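PDB 4TRT: DNA polymerase III subunit beta from Deinococcus radiodurans, which probably forms a ring-shaped head-to-tail homodimer around DNA, tethering DNA polymerases and other proteins to it and making synthesis processive. Local coordinates for residues Q123-D129 with G206-Y212; H160-R166 with R178-G184; N188-P192 with K229-F235; V140-A144 with A193-D197. All blocks are in the same frame, centred on the assembly; numbering follows the deposited sequence.

Interaction 1 (Q123-D129 with G206-Y212); sequences QADVSLD and GEARFTY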
loop_
_atom_site.group_PDB
_atom_site.type_symbol
_atom_site.label_atom_id
_atom_site.label_comp_id
_atom_site.label_asym_id
_atom_site.label_seq_id
_atom_site.Cartn_x
_atom_site.Cartn_y
_atom_site.Cartn_z
ATOM N N GLN A 123 40.386 1.794 0.873
ATOM C CA GLN A 123 41.228 0.612 1.100
ATOM C C GLN A 123 40.412 -0.682 1.195
ATOM O O GLN A 123 39.555 -0.825 2.082
ATOM C CB GLN A 123 42.074 0.799 2.365
ATOM C CG GLN A 123 42.838 -0.444 2.806
ATOM C CD GLN A 123 43.922 -0.135 3.818
ATOM O OE1 GLN A 123 44.846 0.627 3.537
ATOM N NE2 GLN A 123 43.823 -0.732 4.999
ATOM N N ALA A 124 40.674 -1.615 0.279
ATOM C CA ALA A 124 39.935 -2.874 0.232
ATOM C C ALA A 124 40.463 -3.853 1.276
ATOM O O ALA A 124 41.318 -4.672 0.971
ATOM C CB ALA A 124 40.034 -3.483 -1.163
ATOM N N ASP A 125 39.945 -3.770 2.500
ATOM C CA ASP A 125 40.398 -4.637 3.595
ATOM C C ASP A 125 39.805 -6.044 3.489
ATOM O O ASP A 125 40.499 -7.030 3.719
ATOM C CB ASP A 125 40.066 -4.020 4.959
ATOM C CG ASP A 125 40.884 -2.770 5.249
ATOM O OD1 ASP A 125 42.105 -2.779 4.976
ATOM O OD2 ASP A 125 40.304 -1.778 5.747
ATOM N N VAL A 126 38.524 -6.131 3.154
ATOM C CA VAL A 126 37.875 -7.410 2.874
ATOM C C VAL A 126 37.035 -7.261 1.622
ATOM O O VAL A 126 36.611 -6.158 1.276
ATOM C CB VAL A 126 36.927 -7.870 4.008
ATOM C CG1 VAL A 126 36.991 -9.384 4.180
ATOM C CG2 VAL A 126 37.264 -7.184 5.312
ATOM N N SER A 127 36.790 -8.381 0.961
ATOM C CA SER A 127 35.941 -8.441 -0.216
ATOM C C SER A 127 34.999 -9.636 -0.088
ATOM O O SER A 127 35.438 -10.742 0.196
ATOM C CB SER A 127 36.813 -8.575 -1.459
ATOM O OG SER A 127 36.034 -8.676 -2.635
ATOM N N LEU A 128 33.701 -9.411 -0.256
ATOM C CA LEU A 128 32.732 -10.516 -0.309
ATOM C C LEU A 128 31.682 -10.239 -1.380
ATOM O O LEU A 128 31.699 -9.187 -2.017
ATOM C CB LEU A 128 32.058 -10.746 1.059
ATOM C CG LEU A 128 31.739 -9.496 1.856
ATOM C CD1 LEU A 128 30.480 -8.864 1.290
ATOM C CD2 LEU A 128 31.568 -9.805 3.337
ATOM N N ASP A 129 30.778 -11.187 -1.590
ATOM C CA ASP A 129 29.681 -10.969 -2.526
ATOM C C ASP A 129 28.521 -10.239 -1.840
ATOM O O ASP A 129 27.982 -10.724 -0.847
ATOM C CB ASP A 129 29.175 -12.274 -3.119
ATOM C CG ASP A 129 28.115 -12.041 -4.175
ATOM O OD1 ASP A 129 28.477 -11.822 -5.354
ATOM O OD2 ASP A 129 26.924 -12.042 -3.820
ATOM N N GLY A 206 27.351 -9.168 -6.854
ATOM C CA GLY A 206 28.655 -8.648 -7.235
ATOM C C GLY A 206 29.448 -8.303 -5.998
ATOM O O GLY A 206 28.969 -8.467 -4.881
ATOM N N GLU A 207 30.646 -7.784 -6.202
ATOM C CA GLU A 207 31.584 -7.571 -5.114
ATOM C C GLU A 207 31.223 -6.378 -4.218
ATOM O O GLU A 207 30.889 -5.302 -4.703
ATOM C CB GLU A 207 32.984 -7.378 -5.687
ATOM C CG GLU A 207 34.078 -7.252 -4.638
ATOM C CD GLU A 207 35.465 -7.188 -5.252
ATOM O OE1 GLU A 207 35.678 -7.852 -6.290
ATOM O OE2 GLU A 207 36.340 -6.480 -4.692
ATOM N N ALA A 208 31.311 -6.594 -2.908
ATOM C CA ALA A 208 31.195 -5.541 -1.919
ATOM C C ALA A 208 32.494 -5.486 -1.119
ATOM O O ALA A 208 32.930 -6.499 -0.576
ATOM C CB ALA A 208 30.023 -5.821 -1.004
ATOM N N ARG A 209 33.105 -4.310 -1.044
ATOM C CA ARG A 209 34.394 -4.129 -0.370
ATOM C C ARG A 209 34.228 -3.404 0.961
ATOM O O ARG A 209 33.521 -2.404 1.031
ATOM C CB ARG A 209 35.348 -3.327 -1.259
ATOM C CG ARG A 209 35.991 -4.139 -2.380
ATOM C CD ARG A 209 36.674 -3.297 -3.460
ATOM N NE ARG A 209 35.820 -2.271 -4.071
ATOM C CZ ARG A 209 34.890 -2.473 -5.011
ATOM N NH1 ARG A 209 34.631 -3.690 -5.480
ATOM N NH2 ARG A 209 34.198 -1.434 -5.480
ATOM N N PHE A 210 34.894 -3.892 2.004
ATOM C CA PHE A 210 34.881 -3.253 3.327
ATOM C C PHE A 210 36.178 -2.484 3.541
ATOM O O PHE A 210 37.268 -3.008 3.283
ATOM C CB PHE A 210 34.797 -4.296 4.449
ATOM C CG PHE A 210 33.463 -4.973 4.599
ATOM C CD1 PHE A 210 32.416 -4.769 3.714
ATOM C CD2 PHE A 210 33.273 -5.862 5.653
ATOM C CE1 PHE A 210 31.210 -5.423 3.888
ATOM C CE2 PHE A 210 32.072 -6.516 5.830
ATOM C CZ PHE A 210 31.032 -6.289 4.952
ATOM N N THR A 211 36.059 -1.254 4.025
ATOM C CA THR A 211 37.197 -0.494 4.513
ATOM C C THR A 211 36.956 -0.254 5.999
ATOM O O THR A 211 35.979 0.407 6.367
ATOM C CB THR A 211 37.323 0.878 3.815
ATOM O OG1 THR A 211 37.346 0.699 2.393
ATOM C CG2 THR A 211 38.586 1.597 4.278
ATOM N N TYR A 212 37.850 -0.772 6.842
ATOM C CA TYR A 212 37.750 -0.602 8.295
ATOM C C TYR A 212 38.174 0.799 8.700
ATOM O O TYR A 212 39.134 1.338 8.169
ATOM C CB TYR A 212 38.650 -1.600 9.022
ATOM C CG TYR A 212 38.344 -3.042 8.732
ATOM C CD1 TYR A 212 37.044 -3.524 8.836
ATOM C CD2 TYR A 212 39.351 -3.932 8.370
ATOM C CE1 TYR A 212 36.758 -4.848 8.579
ATOM C CE2 TYR A 212 39.076 -5.261 8.112
ATOM C CZ TYR A 212 37.778 -5.713 8.220
ATOM O OH TYR A 212 37.487 -7.030 7.980
#

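Interaction 2 (H160-R166 with R178-G184); sequences HHGESAR and RDFPASG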
loop_
_atom_site.group_PDB
_atom_site.type_symbol
_atom_site.label_atom_id
_atom_site.label_comp_id
_atom_site.label_asym_id
_atom_site.label_seq_id
_atom_site.Cartn_x
_atom_site.Cartn_y
_atom_site.Cartn_z
ATOM N N HIS A 160 34.232 -13.814 10.443
ATOM C CA HIS A 160 34.959 -14.434 9.328
ATOM C C HIS A 160 35.591 -15.743 9.734
ATOM O O HIS A 160 36.137 -15.864 10.833
ATOM C CB HIS A 160 36.004 -13.484 8.768
ATOM C CG HIS A 160 35.421 -12.415 7.883
ATOM N ND1 HIS A 160 34.989 -11.230 8.357
ATOM C CD2 HIS A 160 35.189 -12.401 6.513
ATOM C CE1 HIS A 160 34.520 -10.492 7.335
ATOM N NE2 HIS A 160 34.644 -11.212 6.209
ATOM N N HIS A 161 35.496 -16.734 8.845
ATOM C CA HIS A 161 36.060 -18.076 9.067
ATOM C C HIS A 161 36.677 -18.592 7.793
ATOM O O HIS A 161 36.252 -19.624 7.269
ATOM C CB HIS A 161 34.985 -19.078 9.517
ATOM C CG HIS A 161 34.193 -18.652 10.730
ATOM N ND1 HIS A 161 34.549 -18.994 11.986
ATOM C CD2 HIS A 161 33.002 -17.926 10.841
ATOM C CE1 HIS A 161 33.646 -18.490 12.860
ATOM N NE2 HIS A 161 32.699 -17.846 12.158
ATOM N N GLY A 162 37.655 -17.865 7.259
ATOM C CA GLY A 162 38.439 -18.359 6.126
ATOM C C GLY A 162 37.685 -18.409 4.804
ATOM O O GLY A 162 37.553 -17.402 4.117
ATOM N N GLU A 163 37.194 -19.594 4.447
ATOM C CA GLU A 163 36.416 -19.778 3.220
ATOM C C GLU A 163 34.954 -19.314 3.360
ATOM O O GLU A 163 34.223 -19.247 2.372
ATOM C CB GLU A 163 36.426 -21.251 2.791
ATOM C CG GLU A 163 37.790 -21.793 2.385
ATOM C CD GLU A 163 37.760 -23.282 2.067
ATOM O OE1 GLU A 163 36.664 -23.885 2.085
ATOM O OE2 GLU A 163 38.836 -23.855 1.799
ATOM N N SER A 164 34.519 -19.004 4.577
ATOM C CA SER A 164 33.128 -18.584 4.785
ATOM C C SER A 164 33.012 -17.556 5.900
ATOM O O SER A 164 33.954 -17.317 6.660
ATOM C CB SER A 164 32.229 -19.807 5.065
ATOM O OG SER A 164 32.153 -20.101 6.445
ATOM N N ALA A 165 31.845 -16.933 5.956
ATOM C CA ALA A 165 31.540 -15.934 6.956
ATOM C C ALA A 165 30.157 -16.234 7.546
ATOM O O ALA A 165 29.413 -17.067 7.016
ATOM C CB ALA A 165 31.556 -14.556 6.320
ATOM N N ARG A 166 29.814 -15.536 8.621
ATOM C CA ARG A 166 28.566 -15.783 9.326
ATOM C C ARG A 166 28.022 -14.481 9.877
ATOM O O ARG A 166 28.788 -13.650 10.382
ATOM C CB ARG A 166 28.819 -16.752 10.482
ATOM C CG ARG A 166 27.685 -16.848 11.484
ATOM C CD ARG A 166 28.009 -17.856 12.568
ATOM N NE ARG A 166 27.857 -19.207 12.082
ATOM C CZ ARG A 166 27.780 -20.282 12.850
ATOM N NH1 ARG A 166 27.871 -20.185 14.173
ATOM N NH2 ARG A 166 27.611 -21.464 12.286
ATOM N N ARG A 178 23.097 -17.015 9.822
ATOM C CA ARG A 178 23.271 -17.480 8.460
ATOM C C ARG A 178 24.747 -17.474 8.070
ATOM O O ARG A 178 25.421 -16.452 8.211
ATOM C CB ARG A 178 22.460 -16.649 7.473
ATOM C CG ARG A 178 22.458 -17.268 6.074
ATOM C CD ARG A 178 21.107 -17.189 5.394
ATOM N NE ARG A 178 21.058 -18.060 4.223
ATOM C CZ ARG A 178 19.988 -18.232 3.455
ATOM N NH1 ARG A 178 18.849 -17.610 3.729
ATOM N NH2 ARG A 178 20.055 -19.052 2.414
ATOM N N ASP A 179 25.225 -18.628 7.619
ATOM C CA ASP A 179 26.573 -18.814 7.067
ATOM C C ASP A 179 26.505 -18.575 5.578
ATOM O O ASP A 179 25.522 -18.952 4.939
ATOM C CB ASP A 179 27.073 -20.249 7.314
ATOM C CG ASP A 179 27.431 -20.505 8.765
ATOM O OD1 ASP A 179 28.137 -19.669 9.368
ATOM O OD2 ASP A 179 26.995 -21.526 9.331
ATOM N N PHE A 180 27.543 -17.950 5.026
ATOM C CA PHE A 180 27.602 -17.678 3.597
ATOM C C PHE A 180 29.059 -17.653 3.080
ATOM O O PHE A 180 29.981 -17.433 3.861
ATOM C CB PHE A 180 26.868 -16.362 3.300
ATOM C CG PHE A 180 27.455 -15.155 3.988
ATOM C CD1 PHE A 180 27.150 -14.870 5.306
ATOM C CD2 PHE A 180 28.300 -14.288 3.299
ATOM C CE1 PHE A 180 27.688 -13.757 5.941
ATOM C CE2 PHE A 180 28.843 -13.169 3.925
ATOM C CZ PHE A 180 28.533 -12.902 5.246
ATOM N N PRO A 181 29.272 -17.897 1.768
ATOM C CA PRO A 181 30.634 -17.854 1.201
ATOM C C PRO A 181 31.327 -16.499 1.364
ATOM O O PRO A 181 30.698 -15.449 1.207
ATOM C CB PRO A 181 30.415 -18.154 -0.290
ATOM C CG PRO A 181 29.081 -18.813 -0.372
ATOM C CD PRO A 181 28.266 -18.263 0.754
ATOM N N ALA A 182 32.619 -16.529 1.666
ATOM C CA ALA A 182 33.384 -15.302 1.849
ATOM C C ALA A 182 34.796 -15.448 1.275
ATOM O O ALA A 182 35.378 -16.538 1.280
ATOM C CB ALA A 182 33.435 -14.932 3.324
ATOM N N SER A 183 35.325 -14.350 0.740
ATOM C CA SER A 183 36.744 -14.264 0.400
ATOM C C SER A 183 37.353 -13.736 1.684
ATOM O O SER A 183 37.543 -12.529 1.862
ATOM C CB SER A 183 36.977 -13.333 -0.791
ATOM O OG SER A 183 38.289 -13.479 -1.305
ATOM N N GLY A 184 37.627 -14.666 2.592
ATOM C CA GLY A 184 37.504 -14.375 4.013
ATOM C C GLY A 184 38.759 -14.467 4.846
ATOM O O GLY A 184 39.176 -15.548 5.231
#

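Interaction 3 (N188-P192 with K229-F235); sequences NLIIP and KLLDGDF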
loop_
_atom_site.group_PDB
_atom_site.type_symbol
_atom_site.label_atom_id
_atom_site.label_comp_id
_atom_site.label_asym_id
_atom_site.label_seq_id
_atom_site.Cartn_x
_atom_site.Cartn_y
_atom_site.Cartn_z
ATOM N N ASN A 188 36.020 -9.459 13.103
ATOM C CA ASN A 188 34.652 -9.482 13.560
ATOM C C ASN A 188 34.147 -8.068 13.788
ATOM O O ASN A 188 34.870 -7.220 14.322
ATOM C CB ASN A 188 34.495 -10.320 14.824
ATOM C CG ASN A 188 34.717 -11.798 14.574
ATOM O OD1 ASN A 188 35.106 -12.215 13.471
ATOM N ND2 ASN A 188 34.499 -12.596 15.603
ATOM N N LEU A 189 32.913 -7.838 13.349
ATOM C CA LEU A 189 32.258 -6.529 13.365
ATOM C C LEU A 189 30.865 -6.696 13.965
ATOM O O LEU A 189 30.274 -7.759 13.841
ATOM C CB LEU A 189 32.088 -6.005 11.934
ATOM C CG LEU A 189 33.342 -5.838 11.066
ATOM C CD1 LEU A 189 32.953 -5.591 9.622
ATOM C CD2 LEU A 189 34.223 -4.715 11.576
ATOM N N ILE A 190 30.362 -5.653 14.616
ATOM C CA ILE A 190 28.970 -5.587 15.030
ATOM C C ILE A 190 28.369 -4.341 14.396
ATOM O O ILE A 190 28.793 -3.223 14.693
ATOM C CB ILE A 190 28.791 -5.520 16.557
ATOM C CG1 ILE A 190 29.505 -6.710 17.233
ATOM C CG2 ILE A 190 27.298 -5.487 16.889
ATOM C CD1 ILE A 190 29.605 -6.600 18.740
ATOM N N ILE A 191 27.389 -4.549 13.514
ATOM C CA ILE A 191 26.779 -3.483 12.722
ATOM C C ILE A 191 25.409 -3.105 13.312
ATOM O O ILE A 191 24.581 -3.972 13.509
ATOM C CB ILE A 191 26.561 -3.943 11.255
ATOM C CG1 ILE A 191 27.841 -4.533 10.661
ATOM C CG2 ILE A 191 26.016 -2.808 10.390
ATOM C CD1 ILE A 191 28.953 -3.536 10.500
ATOM N N PRO A 192 25.157 -1.807 13.577
ATOM C CA PRO A 192 23.844 -1.425 14.109
ATOM C C PRO A 192 22.715 -1.910 13.197
ATOM O O PRO A 192 22.855 -1.842 11.970
ATOM C CB PRO A 192 23.916 0.102 14.159
ATOM C CG PRO A 192 25.365 0.415 14.237
ATOM C CD PRO A 192 26.046 -0.644 13.425
ATOM N N LYS A 229 28.381 3.428 11.363
ATOM C CA LYS A 229 29.027 3.256 12.642
ATOM C C LYS A 229 29.088 1.778 12.946
ATOM O O LYS A 229 28.308 1.002 12.413
ATOM C CB LYS A 229 28.231 3.944 13.740
ATOM C CG LYS A 229 28.168 5.447 13.606
ATOM C CD LYS A 229 27.275 6.044 14.679
ATOM C CE LYS A 229 27.050 7.524 14.433
ATOM N NZ LYS A 229 25.827 7.957 15.160
ATOM N N LEU A 230 30.037 1.391 13.788
ATOM C CA LEU A 230 30.128 0.026 14.275
ATOM C C LEU A 230 29.958 0.071 15.793
ATOM O O LEU A 230 30.378 1.033 16.422
ATOM C CB LEU A 230 31.502 -0.566 13.952
ATOM C CG LEU A 230 31.805 -0.914 12.499
ATOM C CD1 LEU A 230 33.240 -1.420 12.370
ATOM C CD2 LEU A 230 30.795 -1.926 11.987
ATOM N N LEU A 231 29.372 -0.971 16.379
ATOM C CA LEU A 231 29.221 -1.026 17.841
ATOM C C LEU A 231 30.477 -1.596 18.481
ATOM O O LEU A 231 31.124 -2.485 17.920
ATOM C CB LEU A 231 28.008 -1.865 18.235
ATOM C CG LEU A 231 26.655 -1.407 17.674
ATOM C CD1 LEU A 231 25.528 -2.246 18.284
ATOM C CD2 LEU A 231 26.379 0.070 17.910
ATOM N N ASP A 232 30.811 -1.062 19.652
ATOM C CA ASP A 232 31.932 -1.541 20.440
ATOM C C ASP A 232 31.536 -2.753 21.266
ATOM O O ASP A 232 30.358 -3.045 21.446
ATOM C CB ASP A 232 32.425 -0.443 21.386
ATOM C CG ASP A 232 33.381 0.511 20.713
ATOM O OD1 ASP A 232 34.559 0.131 20.535
ATOM O OD2 ASP A 232 32.967 1.642 20.386
ATOM N N GLY A 233 32.535 -3.445 21.783
ATOM C CA GLY A 233 32.303 -4.595 22.649
ATOM C C GLY A 233 32.396 -5.889 21.878
ATOM O O GLY A 233 32.477 -5.892 20.658
ATOM N N ASP A 234 32.383 -6.995 22.604
ATOM C CA ASP A 234 32.341 -8.309 22.002
ATOM C C ASP A 234 30.897 -8.799 22.038
ATOM O O ASP A 234 30.220 -8.755 23.066
ATOM C CB ASP A 234 33.236 -9.294 22.774
ATOM C CG ASP A 234 34.731 -8.999 22.624
ATOM O OD1 ASP A 234 35.142 -8.385 21.619
ATOM O OD2 ASP A 234 35.509 -9.415 23.511
ATOM N N PHE A 235 30.429 -9.287 20.910
ATOM C CA PHE A 235 29.160 -9.997 20.881
ATOM C C PHE A 235 29.181 -11.187 21.851
ATOM O O PHE A 235 30.193 -11.886 21.951
ATOM C CB PHE A 235 28.886 -10.478 19.468
ATOM C CG PHE A 235 27.434 -10.670 19.170
ATOM C CD1 PHE A 235 26.616 -9.577 18.914
ATOM C CD2 PHE A 235 26.890 -11.935 19.141
ATOM C CE1 PHE A 235 25.277 -9.761 18.627
ATOM C CE2 PHE A 235 25.553 -12.118 18.879
ATOM C CZ PHE A 235 24.744 -11.028 18.620
HETATM O O HOH W 1 32.334 -3.736 15.613
#

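Interaction 4 (V140-A144 with A193-D197); sequences VRYAA and ARSVD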
loop_
_atom_site.group_PDB
_atom_site.type_symbol
_atom_site.label_atom_id
_atom_site.label_comp_id
_atom_site.label_asym_id
_atom_site.label_seq_id
_atom_site.Cartn_x
_atom_site.Cartn_y
_atom_site.Cartn_z
ATOM N N VAL A 140 18.692 -12.816 9.194
ATOM C CA VAL A 140 18.921 -12.742 10.661
ATOM C C VAL A 140 18.474 -11.462 11.343
ATOM O O VAL A 140 18.331 -11.448 12.555
ATOM C CB VAL A 140 20.384 -13.031 11.029
ATOM C CG1 VAL A 140 20.823 -14.334 10.358
ATOM C CG2 VAL A 140 21.287 -11.835 10.681
ATOM N N ARG A 141 18.184 -10.423 10.561
ATOM C CA ARG A 141 17.932 -9.065 11.067
ATOM C C ARG A 141 16.807 -8.979 12.105
ATOM O O ARG A 141 16.912 -8.236 13.078
ATOM C CB ARG A 141 17.617 -8.147 9.859
ATOM C CG ARG A 141 16.728 -6.940 10.121
ATOM C CD ARG A 141 17.555 -5.898 10.814
ATOM N NE ARG A 141 16.853 -4.660 11.154
ATOM C CZ ARG A 141 16.385 -4.360 12.360
ATOM N NH1 ARG A 141 16.438 -5.234 13.365
ATOM N NH2 ARG A 141 15.840 -3.170 12.550
ATOM N N TYR A 142 15.721 -9.719 11.894
ATOM C CA TYR A 142 14.589 -9.719 12.827
ATOM C C TYR A 142 14.966 -10.018 14.295
ATOM O O TYR A 142 14.258 -9.618 15.211
ATOM C CB TYR A 142 13.532 -10.739 12.372
ATOM C CG TYR A 142 13.966 -12.186 12.563
ATOM C CD1 TYR A 142 13.793 -12.824 13.781
ATOM C CD2 TYR A 142 14.562 -12.910 11.526
ATOM C CE1 TYR A 142 14.194 -14.128 13.974
ATOM C CE2 TYR A 142 14.978 -14.223 11.712
ATOM C CZ TYR A 142 14.782 -14.828 12.937
ATOM O OH TYR A 142 15.143 -16.128 13.158
ATOM N N ALA A 143 16.055 -10.748 14.525
ATOM C CA ALA A 143 16.406 -11.190 15.882
ATOM C C ALA A 143 17.061 -10.106 16.738
ATOM O O ALA A 143 17.134 -10.246 17.967
ATOM C CB ALA A 143 17.318 -12.420 15.824
ATOM N N ALA A 144 17.576 -9.059 16.097
ATOM C CA ALA A 144 18.213 -7.951 16.815
ATOM C C ALA A 144 17.125 -7.069 17.417
ATOM O O ALA A 144 16.084 -6.865 16.801
ATOM C CB ALA A 144 19.095 -7.132 15.885
ATOM N N ALA A 193 21.647 -2.457 13.778
ATOM C CA ALA A 193 20.566 -3.080 12.986
ATOM C C ALA A 193 19.953 -2.132 11.955
ATOM O O ALA A 193 19.680 -2.541 10.818
ATOM C CB ALA A 193 19.462 -3.623 13.883
ATOM N N ARG A 194 19.686 -0.891 12.350
ATOM C CA ARG A 194 19.149 0.114 11.392
ATOM C C ARG A 194 20.116 0.405 10.227
ATOM O O ARG A 194 19.687 0.693 9.115
ATOM C CB ARG A 194 18.790 1.422 12.082
ATOM C CG ARG A 194 17.564 1.365 12.981
ATOM C CD ARG A 194 17.341 2.652 13.776
ATOM N NE ARG A 194 17.466 3.873 12.934
ATOM C CZ ARG A 194 18.431 4.810 12.999
ATOM N NH1 ARG A 194 19.417 4.749 13.897
ATOM N NH2 ARG A 194 18.406 5.847 12.146
ATOM N N SER A 195 21.414 0.300 10.466
ATOM C CA SER A 195 22.387 0.393 9.373
ATOM C C SER A 195 22.395 -0.856 8.478
ATOM O O SER A 195 22.627 -0.769 7.261
ATOM C CB SER A 195 23.787 0.657 9.923
ATOM O OG SER A 195 23.828 1.918 10.536
ATOM N N VAL A 196 22.127 -2.025 9.056
ATOM C CA VAL A 196 21.917 -3.221 8.233
ATOM C C VAL A 196 20.717 -3.035 7.286
ATOM O O VAL A 196 20.792 -3.410 6.120
ATOM C CB VAL A 196 21.782 -4.493 9.091
ATOM C CG1 VAL A 196 21.276 -5.665 8.263
ATOM C CG2 VAL A 196 23.119 -4.824 9.726
ATOM N N ASP A 197 19.636 -2.426 7.771
ATOM C CA ASP A 197 18.466 -2.150 6.932
ATOM C C ASP A 197 18.831 -1.301 5.713
ATOM O O ASP A 197 18.356 -1.556 4.606
ATOM C CB ASP A 197 17.376 -1.427 7.713
ATOM C CG ASP A 197 16.773 -2.275 8.805
ATOM O OD1 ASP A 197 16.761 -3.515 8.675
ATOM O OD2 ASP A 197 16.313 -1.698 9.808
#

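Interaction 1 (Q123-D129 with G206-Y212)
Asp125 turns CG away from its own carbonyl carbon and beside its backbone N (chi1 -69°), and Tyr212 does the same, which lays the carboxylate against the backbone and ring of Tyr212. Tyr212 N donates to Asp125 OD2 over 2.9 Å, meeting its anti lone pair, with carboxylate and ring planes 8° apart. Asp125 OD1 takes Gln123 NE2 on its syn lone pair at 2.7 Å, and two donors at different oxygens fix the rotation of the group. A leucine here would probably leave both N-H groups without this acceptor and set the Gln123 amide free to turn. Next to the carboxylate, Thr211 OG1 donates to Gln123 O at 2.7 Å from above the carbonyl plane. The main-chain evidence then defines a classic beta bulge: Asp125 and Val126 both face Phe210, whose O accepts a bond from Asp125 N at 2.9 Å and only a weak one from Val126 N at 3.4 Å. Beyond it, strand 126-129 runs antiparallel to strand 207-212, at 152°, as the outermost strand of a sheet that continues through strands 216-220 and 224-229 into strand 52-59 of the N-terminal domain. Phe210 N pairs with Val126 O, and Leu128 and Ala208 exchange two nearly straight bonds. On their shared face, Leu128 splits its branches: CD1 touches Ala208 CB at 3.8 Å and CD2 reaches Phe210 CZ at 3.9 Å, with Leu133 of helix 130-140 packed on both Leu128 and Phe210. At the far end Asp129 OD1 accepts Gly206 N from above the carboxylate plane, while OD2 caps Glu132 N at the start of that helix.

Interaction 2 (H160-R166 with R178-G184)
Ala165 and Phe180 form an antiparallel hydrogen-bonded pair, Ala165 N to Phe180 O at 2.8 Å and Phe180 N to Ala165 O at 2.9 Å, between strands whose directions differ by 152°. This is the open end of the beta hairpin made by strands 164-170 and 175-181, in the central domain. A type II' turn from His161 to Ser164 joins its first strand to strand 155-161, so three successive strands meet here. The pairing goes on past Phe180 through Ala182 N, which donates to Glu163 O at 3.2 Å. Two faces of the hairpin carry different chemistry. On one, Phe180 swings CG between its backbone N and carbonyl carbon (chi1 61°), which folds the ring back over its strand partner. Ala165 CB thus sits over one face of the ring, 4.0 Å from the centroid and 26° off the normal, displaced toward the rim: a CH-pi contact. Ala182 CB packs on the same methyl at 3.6 Å, and Leu133 and Ala136 of helix 130-140 also touch the Phe180 ring. On the opposite face, Arg166 and Asp179 are non-hydrogen-bonded partners whose side chains lie side by side and point the same way. Arg166 NH1 donates to Tyr238 OH, while NE and NH2 are turned to the aspartate. There the grip is side-on and doubled, within the guanidinium plane: Arg166 NE meets Asp179 OD1 at 2.8 Å on its syn side, and Arg166 NH2 reaches the syn lone pair of Asp179 OD2 at 3.0 Å.

Interaction 3 (N188-P192 with K229-F235)
Ile190 fills the middle of this contact, its two branches reaching different parts of the loop 229-235. CG1 stands anti to the carbonyl carbon (chi1 -55°) and the chain runs on extended, which carries CD1 to the edge of the Phe235 ring, 4.0 Å from Phe235 CB. CG2 instead meets Leu231 CB at 3.9 Å, the two side chains crossing at about a right angle. Next to this pair Leu231 and Pro192 slide past each other in opposite directions, with Leu231 CD2 touching Pro192 CG at 3.8 Å. Leu230 turns to the other side of the strand, where its CD1 packs on Leu189 CD2 at 3.5 Å, and Leu217 of strand 216-220 touches both leucines. Outward from the apolar groups, the backbones are joined at two levels. Leu231 N donates to Ile190 O at 2.9 Å, nearly straight at 167°. A water bridges the next pair of polar atoms, accepting from Ile190 N and donating to Leu231 O. Pro192 has no N-H to offer, and Lys229 O, 3.0 Å from Pro192 CD, is buried without a hydrogen-bonding partner. At the outer end the ammonium of Lys229 forms a salt bridge with Glu51. Strand 189-192 is the outermost strand of its sheet, bonded to strand 155-161 along its other edge, and Pro192 takes the N-cap position of helix 193-202. The contact is thus a loop laid along a sheet edge, on the connection from strand 224-229 of the central domain toward strand 248-253 of the C-terminal one.

Interaction 4 (V140-A144 with A193-D197)
Arg141 and Asp197 make the tight part of a small contact that buries only 207 Å² in all. The arginine bends at its second torsion (chi2 76°), and its guanidinium meets the carboxylate side-on. Arg141 NE donates to Asp197 OD1 at 2.7 Å, and Arg141 NH2 to Asp197 OD2 at 3.1 Å, both on the syn sides of the oxygens and close to the guanidinium plane. A further bond from NE to OD2 is weak. One face of the guanidinium rests on Ala193 CB, 3.4 Å from its plane and over its centre, so edge and face are both held. A leucine in its place would probably leave the Asp197 carboxylate without its charged mate and the Ala193 methyl without its flat cover. Away from this grip the packing thins: Ala144 CB approaches Ala193 CB only to 4.1 Å, and exposed Arg194, whose CB points away, contributes little to the contact, its side chain touching Glu51. The salt bridge ties the residues that follow helix 130-140 to the first turn of helix 193-202, while beneath them Ile156 of strand 155-161 touches Val140, Ala144, Ala193 and Val196.

Overall arrangement
From the N terminus, residues 123-129 open interaction 1 and residues 140-144 open interaction 4. Interaction 2 then opens and closes, with 11 residues between its segments, wholly within the span of interaction 4, which itself lies within that of interaction 1. Residues 188-192 begin interaction 3 before 193-197 close interaction 4 and 206-212 close interaction 1; its second segment, 229-235, comes last, so interaction 3 crosses both. Spatially, Leu189 packs on Phe210 and Tyr212, Ile191 on Val196, and Val126 on His160. The set joins the sheet shared with the N-terminal domain, the sheet running into the C-terminal domain, and helix 193-202.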